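PDB 3NRH: uncharacterized protein BF1032 from Bacteroides fragilis, which is of unknown function, is predominantly alpha-helical and belongs to the DUF5063 family. Local coordinates for residues S36-T41 with A84-E89; E73-V78 with D118-I123. One frame throughout, in Å; residues are numbered along the deposited sequence.

Interaction 1: S36-T41 with A84-E89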
# COMPACT_ATOMS: atom_id res chain seq x y z
N SER A 36 8.16 17.43 2.14
CA SER A 36 7.13 16.94 3.05
C SER A 36 5.84 16.64 2.31
O SER A 36 5.22 15.59 2.51
CB SER A 36 6.87 17.96 4.17
OG SER A 36 6.47 19.22 3.65
N THR A 37 5.44 17.56 1.44
CA THR A 37 4.22 17.39 0.65
C THR A 37 4.37 16.22 -0.32
O THR A 37 3.44 15.44 -0.52
CB THR A 37 3.89 18.66 -0.14
OG1 THR A 37 3.79 19.77 0.77
CG2 THR A 37 2.57 18.51 -0.88
N PHE A 38 5.55 16.10 -0.92
CA PHE A 38 5.83 15.03 -1.86
C PHE A 38 5.71 13.67 -1.18
O PHE A 38 5.03 12.77 -1.68
CB PHE A 38 7.24 15.17 -2.44
CG PHE A 38 7.60 14.07 -3.39
CD1 PHE A 38 7.08 14.05 -4.68
CD2 PHE A 38 8.43 13.03 -2.99
CE1 PHE A 38 7.37 13.01 -5.56
CE2 PHE A 38 8.73 11.98 -3.86
CZ PHE A 38 8.20 11.97 -5.14
N VAL A 39 6.39 13.52 -0.05
CA VAL A 39 6.38 12.26 0.68
C VAL A 39 4.99 11.89 1.17
O VAL A 39 4.54 10.76 0.98
CB VAL A 39 7.36 12.31 1.87
CG1 VAL A 39 7.19 11.07 2.74
CG2 VAL A 39 8.79 12.40 1.35
N ASP A 40 4.30 12.83 1.81
CA ASP A 40 2.96 12.57 2.33
C ASP A 40 1.97 12.11 1.26
O ASP A 40 1.20 11.18 1.47
CB ASP A 40 2.38 13.81 3.01
CG ASP A 40 3.09 14.16 4.30
OD1 ASP A 40 3.65 13.24 4.93
OD2 ASP A 40 3.08 15.35 4.68
N THR A 41 2.00 12.78 0.11
CA THR A 41 1.08 12.46 -0.98
C THR A 41 1.40 11.14 -1.68
O THR A 41 0.48 10.39 -2.03
CB THR A 41 1.05 13.56 -2.03
OG1 THR A 41 0.73 14.81 -1.40
CG2 THR A 41 0.00 13.25 -3.09
N ALA A 84 15.09 12.89 -7.57
CA ALA A 84 16.29 12.74 -6.75
C ALA A 84 16.59 14.05 -6.03
O ALA A 84 17.00 14.04 -4.87
CB ALA A 84 17.47 12.31 -7.62
N SER A 85 16.39 15.17 -6.71
CA SER A 85 16.65 16.49 -6.11
C SER A 85 15.68 16.80 -4.97
O SER A 85 16.07 17.40 -3.97
CB SER A 85 16.56 17.58 -7.18
OG SER A 85 17.54 17.39 -8.18
N ILE A 86 14.42 16.40 -5.13
CA ILE A 86 13.41 16.63 -4.10
C ILE A 86 13.73 15.85 -2.84
O ILE A 86 13.65 16.38 -1.73
CB ILE A 86 12.00 16.19 -4.59
CG1 ILE A 86 11.62 16.91 -5.89
CG2 ILE A 86 10.96 16.48 -3.51
CD1 ILE A 86 11.48 18.41 -5.75
N LEU A 87 14.09 14.58 -3.02
CA LEU A 87 14.42 13.70 -1.90
C LEU A 87 15.79 13.94 -1.27
O LEU A 87 15.96 13.74 -0.08
CB LEU A 87 14.30 12.23 -2.34
CG LEU A 87 12.87 11.72 -2.53
CD1 LEU A 87 12.90 10.37 -3.20
CD2 LEU A 87 12.19 11.63 -1.17
N ALA A 88 16.74 14.39 -2.07
CA ALA A 88 18.10 14.68 -1.61
C ALA A 88 18.71 13.45 -0.93
O ALA A 88 18.61 12.35 -1.45
CB ALA A 88 18.09 15.86 -0.64
N GLU A 89 19.32 13.62 0.24
CA GLU A 89 19.90 12.48 0.98
C GLU A 89 18.89 11.37 1.33
O GLU A 89 19.29 10.26 1.67
CB GLU A 89 20.62 12.98 2.26
CG GLU A 89 20.40 14.45 2.63
CD GLU A 89 19.10 14.70 3.40
OE1 GLU A 89 18.82 13.96 4.37
OE2 GLU A 89 18.38 15.66 3.02
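Thr37 O, the carbonyl oxygen just before Phe38, whose side chain packs against Ile86 and Leu87, is gripped by two donors one turn on. Thr41 OG1 donates to Thr37 O at 2.9 Å, and Thr41 N reaches the same oxygen at 3.1 Å from the opposite face of its plane. The hydroxyl comes in at a C=O...donor angle of 153° and 24° out of the carbonyl plane, so it supplements the ordinary helical bond without displacing it. This doubly bonded turn belongs to a buried helix-helix contact toward one end of this predominantly helical fold, where the first turns of helix 35-54 meet the last turn of helix 73-87. Across the contact the adhesion is apolar. Ile86 presents its CG2 methyl to the root of the Phe38 side chain, 4.1 Å from Phe38 CB and equally near Phe38 CG, approaching the ring at a slant. With CG anti to the backbone N (chi1 178°), the Phe38 ring projects toward Leu87, which meets it obliquely; Phe38 CE2 lies 4.4 Å from Leu87 CG. These distances describe loose van der Waals packing, which neighbouring side chains complete: Leu27 and Phe26 of helix 11-28 and Leu116 of helix 112-131 also touch Phe38, the two phenylalanine rings being nearly parallel. Val39, which also rests on Val167 of helix 135-169, adds a second point of contact with Leu87. Ala88, the first residue to leave helical geometry, has a positive phi, while its N still bonds to Ala84 O. Arg35 fastens this end to the neighbouring helix, its NE bonding to Ile86 O and its NH2 forming a salt bridge with Glu89 OE2. The Leu87 CD2 methyl comes within 4.3 Å of Val39 CG2.

Interaction 2: E73-V78 with D118-I123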
# COMPACT_ATOMS: atom_id res chain seq x y z
N GLU A 73 14.25 8.14 -23.23
CA GLU A 73 15.35 8.21 -22.27
C GLU A 73 15.40 9.59 -21.61
O GLU A 73 15.65 9.71 -20.41
CB GLU A 73 16.68 7.92 -22.96
CG GLU A 73 17.88 7.88 -22.01
CD GLU A 73 17.71 6.87 -20.90
OE1 GLU A 73 17.40 5.70 -21.19
OE2 GLU A 73 17.89 7.24 -19.72
N GLU A 74 15.15 10.63 -22.40
CA GLU A 74 15.18 12.00 -21.89
C GLU A 74 14.07 12.24 -20.86
O GLU A 74 14.30 12.85 -19.81
CB GLU A 74 15.03 12.99 -23.05
CG GLU A 74 15.21 14.45 -22.65
CD GLU A 74 16.58 14.75 -22.07
OE1 GLU A 74 17.57 14.14 -22.52
OE2 GLU A 74 16.67 15.60 -21.16
N ILE A 75 12.86 11.78 -21.18
CA ILE A 75 11.72 11.92 -20.28
C ILE A 75 12.06 11.22 -18.96
O ILE A 75 11.86 11.78 -17.88
CB ILE A 75 10.45 11.27 -20.88
CG1 ILE A 75 9.93 12.11 -22.05
CG2 ILE A 75 9.38 11.09 -19.81
CD1 ILE A 75 9.48 13.51 -21.63
N TYR A 76 12.57 10.00 -19.07
CA TYR A 76 12.91 9.19 -17.90
C TYR A 76 14.00 9.83 -17.05
O TYR A 76 13.87 9.93 -15.83
CB TYR A 76 13.38 7.79 -18.34
CG TYR A 76 13.82 6.90 -17.19
CD1 TYR A 76 12.90 6.09 -16.52
CD2 TYR A 76 15.15 6.89 -16.76
CE1 TYR A 76 13.30 5.29 -15.45
CE2 TYR A 76 15.55 6.09 -15.69
CZ TYR A 76 14.63 5.30 -15.04
OH TYR A 76 15.02 4.51 -13.99
N GLU A 77 15.08 10.26 -17.69
CA GLU A 77 16.20 10.88 -16.97
C GLU A 77 15.85 12.19 -16.28
O GLU A 77 16.25 12.44 -15.14
CB GLU A 77 17.38 11.09 -17.91
CG GLU A 77 18.15 9.82 -18.20
CD GLU A 77 18.76 9.22 -16.94
OE1 GLU A 77 19.58 9.91 -16.30
OE2 GLU A 77 18.43 8.07 -16.60
N VAL A 78 15.10 13.04 -16.98
CA VAL A 78 14.72 14.32 -16.40
C VAL A 78 13.86 14.10 -15.16
O VAL A 78 14.04 14.77 -14.15
CB VAL A 78 13.95 15.19 -17.43
CG1 VAL A 78 13.46 16.46 -16.77
CG2 VAL A 78 14.87 15.53 -18.60
N ASP A 118 10.88 4.27 -12.75
CA ASP A 118 10.64 2.97 -13.39
C ASP A 118 9.14 2.66 -13.43
O ASP A 118 8.62 2.22 -14.46
CB ASP A 118 11.36 1.84 -12.65
CG ASP A 118 12.85 1.82 -12.92
OD1 ASP A 118 13.31 2.55 -13.83
OD2 ASP A 118 13.57 1.06 -12.24
N ILE A 119 8.45 2.88 -12.31
CA ILE A 119 7.01 2.62 -12.25
C ILE A 119 6.32 3.55 -13.24
O ILE A 119 5.44 3.14 -14.00
CB ILE A 119 6.47 2.86 -10.82
CG1 ILE A 119 7.14 1.88 -9.85
CG2 ILE A 119 4.96 2.72 -10.79
CD1 ILE A 119 6.85 2.18 -8.39
N TYR A 120 6.75 4.81 -13.24
CA TYR A 120 6.21 5.83 -14.14
C TYR A 120 6.30 5.38 -15.60
O TYR A 120 5.37 5.59 -16.38
CB TYR A 120 6.97 7.14 -13.94
CG TYR A 120 6.59 8.26 -14.89
CD1 TYR A 120 5.52 9.12 -14.60
CD2 TYR A 120 7.30 8.47 -16.07
CE1 TYR A 120 5.18 10.17 -15.47
CE2 TYR A 120 6.96 9.51 -16.94
CZ TYR A 120 5.90 10.35 -16.64
OH TYR A 120 5.56 11.36 -17.51
N GLN A 121 7.43 4.78 -15.98
CA GLN A 121 7.58 4.33 -17.36
C GLN A 121 6.44 3.41 -17.76
O GLN A 121 5.86 3.56 -18.84
CB GLN A 121 8.92 3.61 -17.55
CG GLN A 121 9.26 3.34 -19.01
CD GLN A 121 10.61 2.68 -19.18
OE1 GLN A 121 11.59 3.08 -18.54
NE2 GLN A 121 10.68 1.67 -20.04
N ASP A 122 6.10 2.44 -16.91
CA ASP A 122 5.01 1.53 -17.25
C ASP A 122 3.64 2.19 -17.19
O ASP A 122 2.82 2.00 -18.08
CB ASP A 122 5.03 0.30 -16.35
CG ASP A 122 5.69 -0.90 -17.01
OD1 ASP A 122 5.23 -1.31 -18.10
OD2 ASP A 122 6.67 -1.42 -16.45
N ILE A 123 3.39 2.98 -16.15
CA ILE A 123 2.09 3.63 -16.01
C ILE A 123 1.84 4.69 -17.08
O ILE A 123 0.76 4.73 -17.68
CB ILE A 123 1.94 4.27 -14.61
CG1 ILE A 123 2.23 3.23 -13.53
CG2 ILE A 123 0.51 4.81 -14.44
CD1 ILE A 123 1.33 2.01 -13.58
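The Tyr76 ring and the Asp118 carboxylate lie nearly in the same orientation, their planes 19° apart, as the tyrosine reaches across from one helix to the other. The two helices form a skewed, antiparallel-sense pair on the side of the helical bundle, with the axes of 73-78 and 118-123 approaching to 10.4 Å. That spacing is bridged largely by Tyr76, whose chi1 of 178° swings the ring away from its own backbone N and out toward helix 112-131. Its hydroxyl, Tyr76 OH, donates a short 2.6 Å hydrogen bond to Asp118 OD1. Asp118 OD1 sits at the ring edge, close to the ring plane and 3.2 Å from Tyr76 CE1, whereas the hydroxyl meets the carboxylate from above its plane. The other carboxylate oxygen, Asp118 OD2, has a long, weak ion pair with Lys156 of helix 135-169, so the acid lies between the tyrosine and a third helix. Gln121, one turn along, is turned quite differently: its amide plane stands 88° from the Tyr76 ring, and Gln121 OE1 comes obliquely to 3.9 Å from Tyr76 CD1. Val71, in the loop preceding helix 73-87, touches Tyr76, Tyr120 and Gln121 alike and packs into the same junction. The apolar half of the contact uses Ile75 and Tyr120, whose side chains cross at about a right angle. Here the isoleucine methyl meets the edge of the aromatic ring, near its plane, and not its face. Tyr120 has its polar end engaged elsewhere: its OH is hydrogen-bonded to Glu28 of helix 11-28. The point of touch is Ile75 CG2 against Tyr120 CE2, at 4.1 Å.

Interactions 1 and 2 share helix 73-87, which is held near its first turn in interaction 2 and at its last in interaction 1. Their centres lie about 17 Å apart and their nearest atoms about 7 Å apart, without touching. Along the chain the segments alternate, in the order 36-41, 73-78, 84-89 and 118-123, so the two contacts cross in chain order. Helix 73-87 is thereby tied backward to helix 35-54 and forward to helix 112-131, in one case by mostly buried apolar side chains and in the other by a more superficial, partly polar contact. Together they anchor both ends of this helix on the rest of the DUF5063 bundle.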